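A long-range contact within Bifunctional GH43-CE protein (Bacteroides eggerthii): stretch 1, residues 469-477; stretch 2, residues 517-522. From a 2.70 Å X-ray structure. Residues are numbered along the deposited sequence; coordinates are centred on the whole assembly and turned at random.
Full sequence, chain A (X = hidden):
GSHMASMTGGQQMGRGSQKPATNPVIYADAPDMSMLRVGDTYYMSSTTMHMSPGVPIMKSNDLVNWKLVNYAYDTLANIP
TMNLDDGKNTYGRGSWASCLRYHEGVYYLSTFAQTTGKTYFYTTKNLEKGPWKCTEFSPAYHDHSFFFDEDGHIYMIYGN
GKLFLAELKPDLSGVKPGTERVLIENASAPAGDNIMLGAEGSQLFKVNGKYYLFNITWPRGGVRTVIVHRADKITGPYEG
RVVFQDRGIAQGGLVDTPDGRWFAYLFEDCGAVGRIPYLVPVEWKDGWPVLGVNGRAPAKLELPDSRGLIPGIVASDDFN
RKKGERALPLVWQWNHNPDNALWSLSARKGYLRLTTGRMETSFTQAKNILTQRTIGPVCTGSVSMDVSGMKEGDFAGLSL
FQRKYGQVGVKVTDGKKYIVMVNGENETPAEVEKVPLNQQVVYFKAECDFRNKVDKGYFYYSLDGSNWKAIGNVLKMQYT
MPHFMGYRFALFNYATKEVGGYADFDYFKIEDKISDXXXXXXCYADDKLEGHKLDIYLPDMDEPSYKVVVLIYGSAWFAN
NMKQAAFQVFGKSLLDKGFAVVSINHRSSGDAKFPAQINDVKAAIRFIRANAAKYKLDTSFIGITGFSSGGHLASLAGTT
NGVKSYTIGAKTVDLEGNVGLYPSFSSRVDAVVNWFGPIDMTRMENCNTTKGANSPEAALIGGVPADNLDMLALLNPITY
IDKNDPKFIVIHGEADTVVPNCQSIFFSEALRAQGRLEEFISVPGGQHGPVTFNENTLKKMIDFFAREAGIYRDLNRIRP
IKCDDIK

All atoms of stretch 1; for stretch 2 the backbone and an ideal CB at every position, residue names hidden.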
# COMPACT_ATOMS: atom_id res chain seq x y z
N LYS A 469 6.71 -13.13 8.01
CA LYS A 469 7.63 -12.14 8.57
C LYS A 469 7.49 -10.82 7.80
O LYS A 469 7.84 -10.74 6.62
CB LYS A 469 9.07 -12.65 8.48
CG LYS A 469 9.42 -13.82 9.40
CD LYS A 469 10.47 -14.76 8.82
CE LYS A 469 11.26 -15.51 9.87
NZ LYS A 469 12.41 -14.72 10.36
N ALA A 470 7.00 -9.78 8.49
CA ALA A 470 6.87 -8.42 7.94
C ALA A 470 8.25 -7.90 7.52
O ALA A 470 9.26 -8.25 8.14
CB ALA A 470 6.22 -7.52 8.96
N ILE A 471 8.28 -7.05 6.48
CA ILE A 471 9.53 -6.49 5.98
C ILE A 471 9.29 -5.13 5.31
O ILE A 471 8.39 -4.98 4.46
CB ILE A 471 10.25 -7.47 5.03
CG1 ILE A 471 11.50 -6.84 4.40
CG2 ILE A 471 9.29 -7.99 3.97
CD1 ILE A 471 12.46 -7.83 3.79
N GLY A 472 10.14 -4.17 5.67
CA GLY A 472 10.19 -2.83 5.09
C GLY A 472 9.10 -1.93 5.65
O GLY A 472 8.39 -2.30 6.61
N ASN A 473 8.99 -0.73 5.03
CA ASN A 473 8.00 0.28 5.44
C ASN A 473 6.66 -0.01 4.75
O ASN A 473 6.50 -1.02 4.03
CB ASN A 473 8.50 1.71 5.17
CG ASN A 473 8.78 2.00 3.71
OD1 ASN A 473 8.43 1.22 2.83
ND2 ASN A 473 9.41 3.13 3.43
N VAL A 474 5.68 0.87 5.01
CA VAL A 474 4.39 0.89 4.32
C VAL A 474 4.55 1.68 3.02
O VAL A 474 5.29 2.67 2.96
CB VAL A 474 3.29 1.50 5.21
CG1 VAL A 474 3.46 3.00 5.41
CG2 VAL A 474 1.90 1.21 4.68
N LEU A 475 3.84 1.23 1.97
CA LEU A 475 3.76 1.93 0.70
C LEU A 475 2.52 2.83 0.69
O LEU A 475 1.40 2.34 0.50
CB LEU A 475 3.70 0.91 -0.44
CG LEU A 475 3.58 1.50 -1.85
CD1 LEU A 475 4.88 2.16 -2.26
CD2 LEU A 475 3.17 0.43 -2.85
N LYS A 476 2.72 4.14 0.90
CA LYS A 476 1.64 5.13 0.78
C LYS A 476 1.26 5.28 -0.70
O LYS A 476 1.79 6.15 -1.39
CB LYS A 476 2.04 6.48 1.39
CG LYS A 476 2.18 6.50 2.90
CD LYS A 476 1.00 5.90 3.64
CE LYS A 476 1.01 6.21 5.13
NZ LYS A 476 0.66 7.63 5.41
N MET A 477 0.35 4.42 -1.16
CA MET A 477 -0.12 4.40 -2.54
C MET A 477 -0.73 5.76 -2.88
O MET A 477 -1.51 6.31 -2.10
CB MET A 477 -1.18 3.30 -2.73
CG MET A 477 -0.63 1.89 -2.65
SD MET A 477 -1.93 0.65 -2.32
CE MET A 477 -1.31 -0.69 -3.37
N UNK A 517 -2.87 -7.14 11.07
CA UNK A 517 -1.82 -7.32 12.06
C UNK A 517 -0.75 -6.24 11.87
O UNK A 517 0.34 -6.35 12.42
CB UNK A 517 -1.21 -8.72 11.95
N UNK A 518 -1.08 -5.21 11.08
CA UNK A 518 -0.16 -4.12 10.73
C UNK A 518 -0.98 -2.88 10.38
O UNK A 518 -1.79 -2.91 9.45
CB UNK A 518 0.75 -4.52 9.57
N UNK A 519 -0.79 -1.81 11.16
CA UNK A 519 -1.20 -0.47 10.79
C UNK A 519 0.01 0.44 10.94
O UNK A 519 0.54 0.58 12.04
CB UNK A 519 -2.37 0.01 11.64
N UNK A 520 0.46 1.05 9.84
CA UNK A 520 1.58 1.98 9.89
C UNK A 520 1.08 3.41 9.66
O UNK A 520 -0.05 3.60 9.22
CB UNK A 520 2.64 1.60 8.85
N UNK A 521 1.93 4.38 9.97
CA UNK A 521 1.66 5.81 9.83
C UNK A 521 0.25 6.14 10.35
O UNK A 521 -0.56 6.73 9.64
CB UNK A 521 1.81 6.24 8.37
N UNK A 522 -0.03 5.73 11.59
CA UNK A 522 -1.23 6.13 12.32
C UNK A 522 -0.89 7.40 13.12
O UNK A 522 0.17 7.47 13.73
CB UNK A 522 -1.72 5.01 13.24

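Position 517 lies at the start of the stretch, and nothing of residues 469-477 comes near its ideal CB. The contact therefore sets no demand here, and many side chains would serve. The deposited residue is Cys 517, whose side chain stays out of reach of the other stretch and takes no part in the contact.

At position 518 the extended backbone (phi/psi -155/118) directs CA-to-CB toward stretch 1, but across a wide gap: the CA of 518 is 8.7 Å from the CA of Ala 470, the nearest CA in stretch 1. Even the ideal CB of 518 remains 6.3 Å from the CB of Ala 470. A short side chain would not reach stretch 1. A long one could approach the turn at 471-473, where the carbonyl oxygens of Gly 472 and Asn 473 offer acceptors. Arginine is long enough to use these acceptors; lysine would only just approach them, and methionine could reach part of the way without using them. The residue is Arg 518. Its guanidinium reaches the turn with NH2 3.3 Å from Asn 473 O, which lies at the edge of the group, near its plane, and 3.6 Å from Gly 472 O, which approaches obliquely. NH1 sits 3.9 Å from Ala 470 CB, so the arginine also packs against the small side chain that points toward it.

Position 519 continues the strand with CA-to-CB turned away from stretch 1, as alternation in an extended chain predicts. Stretch 1 does not constrain the choice, and Trp 519 makes no contact with it.

Position 520 points back toward stretch 1 and sits much closer, its ideal CB 3.7 Å from Val 474 CB. An aliphatic residue could pack on the valine, but the backbone N of Val 474 also offers a donor, favouring an acceptor on a side chain long enough to extend along the turn, such as glutamate or glutamine. Glu 520 combines both features: its CB lies beside the valine, and OE1 comes to 3.0 Å from Val 474 N. Its other carboxylate oxygen, OE2, accepts hydrogen bonds from Arg 518 NE and NH2, each at 2.9 Å, both as part of a salt bridge. Acid and arginine thus brace each other while both address the same turn.

At 521 the chain turns a corner with positive phi (44/54), a conformation that glycine, asparagine and aspartate tolerate well. CA-to-CB points toward stretch 1, and the ideal CB is already tight against Lys 476 CE at 3.3 Å, which leaves little room on the lysine side of CB. The nearby lysine charge favours a compact acid. Asp 521 meets these conditions: its OD2 lies 3.8 Å from Lys 476 NZ in a long salt bridge and 3.4 Å from Val 474 CG1, while OD1 is hydrogen-bonded elsewhere in the structure.

Beyond the corner, position 522 points away and lies clear of stretch 1, leaving the choice open. Ile 522 makes no contact with it.

Stretch 2 517-522: CRWEDI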
# COMPACT_ATOMS: atom_id res chain seq x y z
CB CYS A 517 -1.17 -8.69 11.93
SG CYS A 517 -2.33 -10.08 12.00
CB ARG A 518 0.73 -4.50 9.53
CG ARG A 518 2.22 -4.55 9.83
CD ARG A 518 3.06 -5.05 8.66
NE ARG A 518 3.67 -3.99 7.80
CZ ARG A 518 4.36 -4.23 6.61
NH1 ARG A 518 4.44 -5.47 6.15
NH2 ARG A 518 5.02 -3.24 5.95
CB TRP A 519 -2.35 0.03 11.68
CG TRP A 519 -3.55 -0.85 11.75
CD1 TRP A 519 -4.73 -0.68 11.08
CD2 TRP A 519 -3.72 -2.01 12.58
NE1 TRP A 519 -5.61 -1.67 11.42
CE2 TRP A 519 -5.03 -2.50 12.34
CE3 TRP A 519 -2.91 -2.69 13.50
CZ2 TRP A 519 -5.53 -3.63 12.97
CZ3 TRP A 519 -3.41 -3.81 14.13
CH2 TRP A 519 -4.70 -4.27 13.87
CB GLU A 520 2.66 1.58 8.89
CG GLU A 520 3.33 0.26 9.22
CD GLU A 520 4.53 -0.10 8.34
OE1 GLU A 520 5.27 0.82 7.95
OE2 GLU A 520 4.70 -1.31 8.05
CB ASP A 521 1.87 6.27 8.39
CG ASP A 521 3.33 6.48 8.02
OD1 ASP A 521 4.04 7.14 8.80
OD2 ASP A 521 3.74 6.00 6.94
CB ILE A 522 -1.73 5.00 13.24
CG1 ILE A 522 -2.18 3.76 12.46
CG2 ILE A 522 -2.82 5.50 14.18
CD1 ILE A 522 -3.58 3.85 11.89
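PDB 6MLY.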